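Local coordinates for protein beta-1,4-exocellulase (PDB 4B4F) that probably hydrolyses the beta-1,4-glycosidic bonds of cellulose as a family 6 exocellulase, working from chain ends in a substrate tunnel of its catalytic domain, at residues V38-I43 against V79-L84; L334-T339 against D347-V352; G9-V14 against G71-T76. All coordinates share one frame; numbering follows the deposited sequence.

Contact 1 of 3, residues V38-I43 against V79-L84; sequences VWLDRI and VVIYNL. With BGC (beta-D-glucopyranose), chain C; BGC (beta-D-glucopyranose), chain B.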
loop_
_atom_site.group_PDB
_atom_site.type_symbol
_atom_site.label_atom_id
_atom_site.label_comp_id
_atom_site.label_asym_id
_atom_site.label_seq_id
_atom_site.Cartn_x
_atom_site.Cartn_y
_atom_site.Cartn_z
ATOM N N VAL A 38 -11.048 1.773 3.408
ATOM C CA VAL A 38 -12.046 1.514 2.369
ATOM C C VAL A 38 -11.465 1.858 0.993
ATOM O O VAL A 38 -10.958 2.956 0.786
ATOM C CB VAL A 38 -13.332 2.332 2.609
ATOM C CG1 VAL A 38 -14.286 2.171 1.440
ATOM C CG2 VAL A 38 -14.019 1.899 3.899
ATOM N N TRP A 39 -11.540 0.917 0.062
ATOM C CA TRP A 39 -10.960 1.085 -1.265
ATOM C C TRP A 39 -11.979 1.483 -2.294
ATOM O O TRP A 39 -13.022 0.843 -2.432
ATOM C CB TRP A 39 -10.278 -0.208 -1.697
ATOM C CG TRP A 39 -8.973 -0.462 -0.984
ATOM C CD1 TRP A 39 -8.774 -0.731 0.372
ATOM C CD2 TRP A 39 -7.633 -0.489 -1.581
ATOM N NE1 TRP A 39 -7.438 -0.910 0.644
ATOM C CE2 TRP A 39 -6.701 -0.783 -0.482
ATOM C CE3 TRP A 39 -7.130 -0.319 -2.871
ATOM C CZ2 TRP A 39 -5.329 -0.883 -0.690
ATOM C CZ3 TRP A 39 -5.747 -0.423 -3.065
ATOM C CH2 TRP A 39 -4.870 -0.690 -1.998
ATOM N N LEU A 40 -11.694 2.548 -3.032
ATOM C CA LEU A 40 -12.561 2.928 -4.138
ATOM C C LEU A 40 -11.921 2.428 -5.430
ATOM O O LEU A 40 -11.305 3.187 -6.188
ATOM C CB LEU A 40 -12.864 4.435 -4.137
ATOM C CG LEU A 40 -13.611 4.971 -2.900
ATOM C CD1 LEU A 40 -13.848 6.471 -3.002
ATOM C CD2 LEU A 40 -14.934 4.251 -2.645
ATOM N N ASP A 41 -12.057 1.122 -5.649
ATOM C CA ASP A 41 -11.341 0.441 -6.723
ATOM C C ASP A 41 -12.009 0.569 -8.100
ATOM O O ASP A 41 -11.453 0.121 -9.094
ATOM C CB ASP A 41 -11.060 -1.027 -6.361
ATOM C CG ASP A 41 -12.321 -1.865 -6.235
ATOM O OD1 ASP A 41 -13.399 -1.326 -5.900
ATOM O OD2 ASP A 41 -12.228 -3.084 -6.462
ATOM N N ARG A 42 -13.195 1.179 -8.140
ATOM C CA ARG A 42 -13.849 1.541 -9.398
ATOM C C ARG A 42 -14.950 2.573 -9.204
ATOM O O ARG A 42 -15.356 2.845 -8.078
ATOM C CB ARG A 42 -14.370 0.302 -10.136
ATOM C CG ARG A 42 -15.252 -0.629 -9.323
ATOM C CD ARG A 42 -15.494 -1.909 -10.111
ATOM N NE ARG A 42 -15.497 -1.638 -11.551
ATOM C CZ ARG A 42 -16.072 -2.406 -12.470
ATOM N NH1 ARG A 42 -16.710 -3.513 -12.114
ATOM N NH2 ARG A 42 -16.013 -2.054 -13.750
ATOM N N ILE A 43 -15.402 3.173 -10.304
ATOM C CA ILE A 43 -16.473 4.172 -10.270
ATOM C C ILE A 43 -17.701 3.614 -9.551
ATOM O O ILE A 43 -18.312 4.307 -8.740
ATOM C CB ILE A 43 -16.817 4.699 -11.689
ATOM C CG1 ILE A 43 -15.723 5.670 -12.158
ATOM C CG2 ILE A 43 -18.193 5.376 -11.719
ATOM C CD1 ILE A 43 -15.572 5.782 -13.658
ATOM N N VAL A 79 -9.608 6.250 3.199
ATOM C CA VAL A 79 -10.251 6.025 1.911
ATOM C C VAL A 79 -9.162 5.973 0.849
ATOM O O VAL A 79 -8.334 6.889 0.741
ATOM C CB VAL A 79 -11.273 7.139 1.586
ATOM C CG1 VAL A 79 -11.818 6.984 0.171
ATOM C CG2 VAL A 79 -12.420 7.117 2.584
ATOM N N VAL A 80 -9.166 4.895 0.075
ATOM C CA VAL A 80 -8.130 4.657 -0.921
ATOM C C VAL A 80 -8.610 5.109 -2.288
ATOM O O VAL A 80 -9.590 4.577 -2.823
ATOM C CB VAL A 80 -7.725 3.167 -1.001
ATOM C CG1 VAL A 80 -6.455 3.013 -1.835
ATOM C CG2 VAL A 80 -7.521 2.595 0.394
ATOM N N ILE A 81 -7.904 6.088 -2.845
ATOM C CA ILE A 81 -8.178 6.561 -4.180
ATOM C C ILE A 81 -7.357 5.684 -5.125
ATOM O O ILE A 81 -6.134 5.745 -5.135
ATOM C CB ILE A 81 -7.833 8.063 -4.295
ATOM C CG1 ILE A 81 -8.559 8.853 -3.193
ATOM C CG2 ILE A 81 -8.148 8.610 -5.685
ATOM C CD1 ILE A 81 -10.069 8.665 -3.154
ATOM N N TYR A 82 -8.036 4.847 -5.899
ATOM C CA TYR A 82 -7.358 3.802 -6.663
ATOM C C TYR A 82 -8.060 3.467 -7.980
ATOM O O TYR A 82 -8.662 2.397 -8.117
ATOM C CB TYR A 82 -7.207 2.543 -5.786
ATOM C CG TYR A 82 -6.362 1.467 -6.410
ATOM C CD1 TYR A 82 -5.037 1.727 -6.784
ATOM C CD2 TYR A 82 -6.890 0.191 -6.653
ATOM C CE1 TYR A 82 -4.264 0.747 -7.384
ATOM C CE2 TYR A 82 -6.118 -0.800 -7.240
ATOM C CZ TYR A 82 -4.812 -0.515 -7.604
ATOM O OH TYR A 82 -4.041 -1.483 -8.194
ATOM N N ASN A 83 -7.970 4.371 -8.953
ATOM C CA ASN A 83 -8.646 4.177 -10.240
ATOM C C ASN A 83 -8.078 4.948 -11.427
ATOM O O ASN A 83 -8.811 5.255 -12.370
ATOM C CB ASN A 83 -10.145 4.480 -10.114
ATOM C CG ASN A 83 -10.981 3.711 -11.121
ATOM O OD1 ASN A 83 -10.556 2.673 -11.631
ATOM N ND2 ASN A 83 -12.179 4.207 -11.398
ATOM N N LEU A 84 -6.774 5.237 -11.395
ATOM C CA LEU A 84 -6.093 5.944 -12.483
ATOM C C LEU A 84 -6.319 5.300 -13.849
ATOM O O LEU A 84 -6.520 4.089 -13.926
ATOM C CB LEU A 84 -4.579 6.033 -12.226
ATOM C CG LEU A 84 -4.068 7.083 -11.241
ATOM C CD1 LEU A 84 -2.580 6.890 -10.988
ATOM C CD2 LEU A 84 -4.367 8.517 -11.664
HETATM C C2 BGC C . -7.554 -4.557 -5.845
HETATM C C3 BGC C . -8.830 -3.850 -5.392
HETATM C C4 BGC C . -9.088 -4.041 -3.904
HETATM C C5 BGC C . -7.833 -3.737 -3.090
HETATM C C6 BGC C . -8.041 -3.963 -1.591
HETATM C C1 BGC C . -6.383 -4.225 -4.912
HETATM O O2 BGC C . -7.291 -4.207 -7.199
HETATM O O3 BGC C . -9.933 -4.358 -6.114
HETATM O O4 BGC C . -10.138 -3.171 -3.548
HETATM O O5 BGC C . -6.735 -4.501 -3.573
HETATM O O6 BGC C . -8.089 -5.336 -1.272
HETATM C C2 BGC B . -1.590 -5.335 -4.692
HETATM C C3 BGC B . -3.092 -5.609 -4.523
HETATM C C4 BGC B . -4.007 -4.427 -4.851
HETATM C C5 BGC B . -3.379 -3.504 -5.906
HETATM C C6 BGC B . -2.935 -2.162 -5.316
HETATM C C1 BGC B . -1.206 -4.715 -6.035
HETATM O O2 BGC B . -0.926 -6.565 -4.628
HETATM O O3 BGC B . -3.358 -6.021 -3.201
HETATM O O4 BGC B . -5.226 -4.969 -5.326
HETATM O O5 BGC B . -2.342 -4.124 -6.674
HETATM O O6 BGC B . -1.675 -2.289 -4.708
HETATM O O HOH W 1 -11.417 0.008 -12.077
#
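Trp39 is clasped between protein and sugar. CG2 of Val80 sits almost on the normal of the indole five-membered ring, a CH-pi contact of 3.4 Å to its centroid, while C5 and C6 of the chain C glucose lie over the opposite face. Tyr82 takes the indole edge in a T-shaped pair, ring planes at 84°: Trp39 CZ3 points at the tyrosine face, 3.8 Å from Tyr82 CD2. With CG anti to its carbonyl carbon (chi1 -74°), the indole lies flat over Val80, and NE1 donates to Val352 O. Shortening Trp39 to an alanine would probably leave the glucose without its aromatic platform and the Tyr82 ring freer to turn. Backbone bonds join strands 38-40 and 75-81 in parallel, Val80 N to Val38 O at 2.7 Å and Leu40 N to Val80 O at 2.9 Å, at the C-terminal end of the distorted barrel sheet of family 6 cellulases, where substrate binds. Glucose O3 donates to Asp41 OD2 at 2.6 Å, a carboxylate oxygen that Thr53 also holds, and one water links Asp41 O to OD1 of Asn83, whose ND2 donates to Glu97. On the sheet face opposite Trp39, Leu40 CD1 meets Val79 CG1 at 3.8 Å.

Contact 2 of 3, residues L334-T339 against D347-V352; sequences LGERPT and DAYVWV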
loop_
_atom_site.group_PDB
_atom_site.type_symbol
_atom_site.label_atom_id
_atom_site.label_comp_id
_atom_site.label_asym_id
_atom_site.label_seq_id
_atom_site.Cartn_x
_atom_site.Cartn_y
_atom_site.Cartn_z
ATOM N N LEU A 334 -0.215 -11.277 9.936
ATOM C CA LEU A 334 -0.659 -9.956 10.338
ATOM C C LEU A 334 0.464 -9.208 11.066
ATOM O O LEU A 334 1.122 -9.760 11.949
ATOM C CB LEU A 334 -1.850 -10.102 11.286
ATOM C CG LEU A 334 -3.317 -10.018 10.867
ATOM C CD1 LEU A 334 -3.554 -10.183 9.370
ATOM C CD2 LEU A 334 -4.149 -11.002 11.677
ATOM N N GLY A 335 0.682 -7.954 10.698
ATOM C CA GLY A 335 1.667 -7.128 11.383
ATOM C C GLY A 335 1.079 -6.380 12.559
ATOM O O GLY A 335 -0.004 -6.708 13.030
ATOM N N GLU A 336 1.811 -5.376 13.033
ATOM C CA GLU A 336 1.400 -4.550 14.161
ATOM C C GLU A 336 0.032 -3.934 13.910
ATOM O O GLU A 336 -0.238 -3.438 12.819
ATOM C CB GLU A 336 2.435 -3.453 14.414
ATOM C CG GLU A 336 2.439 -2.908 15.841
ATOM C CD GLU A 336 3.596 -1.959 16.110
ATOM O OE1 GLU A 336 4.714 -2.198 15.591
ATOM O OE2 GLU A 336 3.389 -0.971 16.847
ATOM N N ARG A 337 -0.836 -3.986 14.917
ATOM C CA ARG A 337 -2.168 -3.407 14.781
ATOM C C ARG A 337 -2.065 -1.889 14.724
ATOM O O ARG A 337 -1.100 -1.324 15.244
ATOM C CB ARG A 337 -3.096 -3.889 15.904
ATOM C CG ARG A 337 -3.867 -5.163 15.550
ATOM C CD ARG A 337 -2.939 -6.340 15.273
ATOM N NE ARG A 337 -2.385 -6.883 16.509
ATOM C CZ ARG A 337 -1.367 -7.732 16.587
ATOM N NH1 ARG A 337 -0.741 -8.158 15.492
ATOM N NH2 ARG A 337 -0.973 -8.155 17.783
ATOM N N PRO A 338 -3.035 -1.223 14.066
ATOM C CA PRO A 338 -2.946 0.231 13.866
ATOM C C PRO A 338 -2.548 0.978 15.144
ATOM O O PRO A 338 -3.175 0.789 16.185
ATOM C CB PRO A 338 -4.363 0.598 13.425
ATOM C CG PRO A 338 -4.817 -0.619 12.683
ATOM C CD PRO A 338 -4.283 -1.772 13.492
ATOM N N THR A 339 -1.507 1.806 15.042
ATOM C CA THR A 339 -0.867 2.457 16.189
ATOM C C THR A 339 -0.476 3.882 15.830
ATOM O O THR A 339 0.077 4.113 14.757
ATOM C CB THR A 339 0.433 1.721 16.577
ATOM O OG1 THR A 339 0.184 0.316 16.660
ATOM C CG2 THR A 339 0.976 2.214 17.918
ATOM N N ASP A 347 3.414 9.036 11.368
ATOM C CA ASP A 347 2.082 9.370 11.892
ATOM C C ASP A 347 1.354 8.160 12.490
ATOM O O ASP A 347 0.672 8.288 13.502
ATOM C CB ASP A 347 1.204 9.975 10.788
ATOM C CG ASP A 347 1.494 11.449 10.530
ATOM O OD1 ASP A 347 2.269 12.071 11.288
ATOM O OD2 ASP A 347 0.931 11.988 9.559
ATOM N N ALA A 348 1.495 6.998 11.844
ATOM C CA ALA A 348 0.820 5.763 12.255
ATOM C C ALA A 348 1.272 4.564 11.444
ATOM O O ALA A 348 1.650 4.691 10.282
ATOM C CB ALA A 348 -0.701 5.900 12.134
ATOM N N TYR A 349 1.224 3.395 12.071
ATOM C CA TYR A 349 1.151 2.147 11.338
ATOM C C TYR A 349 -0.331 1.922 11.078
ATOM O O TYR A 349 -1.163 2.128 11.958
ATOM C CB TYR A 349 1.745 0.985 12.131
ATOM C CG TYR A 349 3.218 1.134 12.469
ATOM C CD1 TYR A 349 4.095 1.840 11.629
ATOM C CD2 TYR A 349 3.742 0.538 13.615
ATOM C CE1 TYR A 349 5.447 1.963 11.943
ATOM C CE2 TYR A 349 5.089 0.646 13.934
ATOM C CZ TYR A 349 5.934 1.365 13.105
ATOM O OH TYR A 349 7.265 1.474 13.444
ATOM N N VAL A 350 -0.660 1.524 9.858
ATOM C CA VAL A 350 -2.043 1.446 9.446
ATOM C C VAL A 350 -2.303 0.137 8.723
ATOM O O VAL A 350 -1.385 -0.487 8.188
ATOM C CB VAL A 350 -2.426 2.659 8.562
ATOM C CG1 VAL A 350 -2.617 3.900 9.429
ATOM C CG2 VAL A 350 -1.359 2.912 7.506
ATOM N N TRP A 351 -3.555 -0.288 8.748
ATOM C CA TRP A 351 -3.989 -1.432 7.968
ATOM C C TRP A 351 -4.747 -0.911 6.798
ATOM O O TRP A 351 -5.951 -0.666 6.886
ATOM C CB TRP A 351 -4.871 -2.340 8.818
ATOM C CG TRP A 351 -4.087 -3.268 9.708
ATOM C CD1 TRP A 351 -2.749 -3.167 10.071
ATOM C CD2 TRP A 351 -4.584 -4.457 10.406
ATOM N NE1 TRP A 351 -2.388 -4.196 10.903
ATOM C CE2 TRP A 351 -3.441 -5.005 11.145
ATOM C CE3 TRP A 351 -5.811 -5.113 10.475
ATOM C CZ2 TRP A 351 -3.544 -6.151 11.911
ATOM C CZ3 TRP A 351 -5.902 -6.267 11.262
ATOM C CH2 TRP A 351 -4.795 -6.770 11.963
ATOM N N VAL A 352 -4.040 -0.700 5.696
ATOM C CA VAL A 352 -4.661 -0.143 4.484
ATOM C C VAL A 352 -5.171 -1.259 3.584
ATOM O O VAL A 352 -6.355 -1.276 3.232
ATOM C CB VAL A 352 -3.716 0.808 3.732
ATOM C CG1 VAL A 352 -4.382 1.353 2.480
ATOM C CG2 VAL A 352 -3.308 1.948 4.648
#
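A short antiparallel beta ladder in the sheet of the family 6 catalytic domain begins here, where the loop leading into strand 339-343 meets strand 346-350. Thr339 and Tyr349 form a hydrogen-bonded pair: Thr339 N donates to Tyr349 O at 3.1 Å, and Tyr349 N returns a bond of 3.0 Å to Thr339 O. Beyond the pair, the indole of Trp351 packs against residues 334-338, which precede Thr339. Its NE1 donates to Glu336 O at 3.0 Å, a bent bond (137° at the hydrogen) from above the carbonyl plane; Thr288 OG1 also bonds that oxygen. Pro338 CD stands over the five-membered ring in a CH-pi contact, 3.9 Å from the centroid, while at the six-membered ring Arg337 CD comes to 3.4 Å from CZ2 of Trp351 and Leu334 CG to 3.7 Å from its CH2. The arginine bends at chi2 and chi3, which lays its aliphatic part alongside the indole and brings NH1 back to Gly335 O; NH2 goes to Pro418 O. Glu336, its chain extended, sets OE1 3.3 Å from Tyr349 CE2. On its other side strand 346-350 pairs in parallel with strand 283-287, whose Leu285 touches Val350, as does Gln78 of strand 75-81.

Contact 3 of 3, residues G9-V14 against G71-T76; sequences GAKLYV and GGDPLT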
loop_
_atom_site.group_PDB
_atom_site.type_symbol
_atom_site.label_atom_id
_atom_site.label_comp_id
_atom_site.label_asym_id
_atom_site.label_seq_id
_atom_site.Cartn_x
_atom_site.Cartn_y
_atom_site.Cartn_z
ATOM N N GLY A 9 -5.507 11.067 18.693
ATOM C CA GLY A 9 -6.707 11.408 19.455
ATOM C C GLY A 9 -8.016 11.036 18.786
ATOM O O GLY A 9 -9.058 11.606 19.100
ATOM N N ALA A 10 -7.976 10.066 17.880
ATOM C CA ALA A 10 -9.158 9.708 17.106
ATOM C C ALA A 10 -9.504 8.235 17.216
ATOM O O ALA A 10 -8.623 7.374 17.176
ATOM C CB ALA A 10 -8.968 10.089 15.644
ATOM N N LYS A 11 -10.800 7.951 17.325
ATOM C CA LYS A 11 -11.298 6.602 17.091
ATOM C C LYS A 11 -11.002 6.228 15.635
ATOM O O LYS A 11 -10.849 7.093 14.775
ATOM C CB LYS A 11 -12.801 6.508 17.348
ATOM C CG LYS A 11 -13.232 6.802 18.771
ATOM C CD LYS A 11 -14.673 6.344 18.996
ATOM C CE LYS A 11 -15.447 7.330 19.862
ATOM N NZ LYS A 11 -14.746 7.696 21.122
ATOM N N LEU A 12 -10.920 4.932 15.374
ATOM C CA LEU A 12 -10.634 4.442 14.043
ATOM C C LEU A 12 -11.844 3.699 13.487
ATOM O O LEU A 12 -12.435 2.861 14.168
ATOM C CB LEU A 12 -9.386 3.552 14.070
ATOM C CG LEU A 12 -7.993 4.142 13.762
ATOM C CD1 LEU A 12 -7.878 5.646 13.979
ATOM C CD2 LEU A 12 -6.923 3.399 14.556
ATOM N N TYR A 13 -12.213 4.040 12.256
ATOM C CA TYR A 13 -13.317 3.404 11.556
ATOM C C TYR A 13 -13.183 1.880 11.467
ATOM O O TYR A 13 -12.113 1.365 11.096
ATOM C CB TYR A 13 -13.429 3.984 10.142
ATOM C CG TYR A 13 -14.609 3.457 9.359
ATOM C CD1 TYR A 13 -15.916 3.768 9.743
ATOM C CD2 TYR A 13 -14.425 2.645 8.236
ATOM C CE1 TYR A 13 -17.006 3.290 9.036
ATOM C CE2 TYR A 13 -15.511 2.172 7.516
ATOM C CZ TYR A 13 -16.800 2.494 7.929
ATOM O OH TYR A 13 -17.888 2.028 7.235
ATOM N N VAL A 14 -14.267 1.174 11.803
ATOM C CA VAL A 14 -14.363 -0.269 11.560
ATOM C C VAL A 14 -15.272 -0.525 10.353
ATOM O O VAL A 14 -16.464 -0.193 10.372
ATOM C CB VAL A 14 -14.884 -1.066 12.781
ATOM C CG1 VAL A 14 -14.856 -2.559 12.490
ATOM C CG2 VAL A 14 -14.063 -0.776 14.031
ATOM N N GLY A 71 -19.556 8.876 17.653
ATOM C CA GLY A 71 -20.156 9.405 18.881
ATOM C C GLY A 71 -19.960 10.910 19.021
ATOM O O GLY A 71 -19.970 11.450 20.129
ATOM N N GLY A 72 -19.782 11.589 17.891
ATOM C CA GLY A 72 -19.511 13.027 17.884
ATOM C C GLY A 72 -18.071 13.380 18.212
ATOM O O GLY A 72 -17.672 14.537 18.087
ATOM N N ASP A 73 -17.297 12.385 18.647
ATOM C CA ASP A 73 -15.877 12.551 18.927
ATOM C C ASP A 73 -15.049 12.339 17.653
ATOM O O ASP A 73 -15.548 11.749 16.685
ATOM C CB ASP A 73 -15.432 11.554 19.999
ATOM C CG ASP A 73 -16.165 11.734 21.320
ATOM O OD1 ASP A 73 -16.664 12.849 21.604
ATOM O OD2 ASP A 73 -16.228 10.744 22.081
ATOM N N PRO A 74 -13.784 12.817 17.646
ATOM C CA PRO A 74 -12.883 12.606 16.505
ATOM C C PRO A 74 -12.825 11.144 16.053
ATOM O O PRO A 74 -12.590 10.247 16.861
ATOM C CB PRO A 74 -11.519 13.049 17.039
ATOM C CG PRO A 74 -11.845 14.052 18.099
ATOM C CD PRO A 74 -13.151 13.627 18.708
ATOM N N LEU A 75 -13.077 10.917 14.768
ATOM C CA LEU A 75 -12.947 9.594 14.189
ATOM C C LEU A 75 -12.293 9.713 12.832
ATOM O O LEU A 75 -12.589 10.636 12.061
ATOM C CB LEU A 75 -14.299 8.876 14.087
ATOM C CG LEU A 75 -14.297 7.441 13.545
ATOM C CD1 LEU A 75 -15.269 6.546 14.310
ATOM C CD2 LEU A 75 -14.586 7.407 12.050
ATOM N N THR A 76 -11.403 8.763 12.554
ATOM C CA THR A 76 -10.625 8.765 11.332
ATOM C C THR A 76 -10.924 7.534 10.477
ATOM O O THR A 76 -10.806 6.391 10.936
ATOM C CB THR A 76 -9.125 8.891 11.659
ATOM O OG1 THR A 76 -8.900 10.160 12.280
ATOM C CG2 THR A 76 -8.264 8.776 10.400
HETATM O O HOH W 2 -11.691 10.489 19.654
#
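Lys11 and Leu75 face each other across a parallel beta pair in which the short strand 11-12 is added alongside the beginning of strand 75-81, in the barrel sheet of the family 6 catalytic domain. The tight part is the backbone ladder. Lys11 N donates to Pro74 O, Thr76 N to Lys11 O at 2.8 Å, and Tyr13 N to Thr76 O at 3.0 Å, the last nearly straight at 174°. Side chains close around this ladder on both faces. On one, the methyl of Ala10 reaches 3.4 Å from Thr76 OG1, a hydroxyl hydrogen-bonded to Pro6 O, and Leu12 CD1 runs beside Thr76 CB. On the other, Leu75 CG lies opposite its own backbone N (chi1 -177°), which spreads the two methyls along the neighbouring strand: CD1 meets Lys11 CB at 3.9 Å and CD2 meets Tyr13 CB at 4.1 Å. The Tyr13 ring itself leads away to helix 59-70, where its hydroxyl pairs with His62.

The other end of the contact, near the turn of Gly71 and Gly72 that follows this helix, is solvent-facing and looser. The Lys11 chain bends at chi3 and chi4 to carry its ammonium group toward Asp73, and on this exposed side Lys11 NZ forms a salt bridge with Asp73 OD2 at 3.5 Å. Pro74 packs on the residues leading into strand 11-12 mainly through CB, which lies 3.5 Å from Gly9 O and also meets Ala10 CB. Beside it a single water donates to both Gly9 O and Pro74 O, each at 2.9 Å.

In the fold
From the N terminus, strand 11-12 waits some 60 residues for its partner: contact 3 closes only when the chain, after strand 38-40 and helix 59-70, enters strand 75-81. Contact 1 opens inside that loop and closes a few residues later on the same strand, so the two cross, with strand 75-81 shared; Val38 packs on Tyr13 between them. Contact 2 follows in series, a short hairpin-like closure far along the chain that nevertheless returns to the same sheet. Val352 meets Trp39 and Val80 of contact 1, beside the bound glucose, while Pro338 packs on Leu12 of contact 3. The N-terminal strands are thereby tied to the last strands of the barrel.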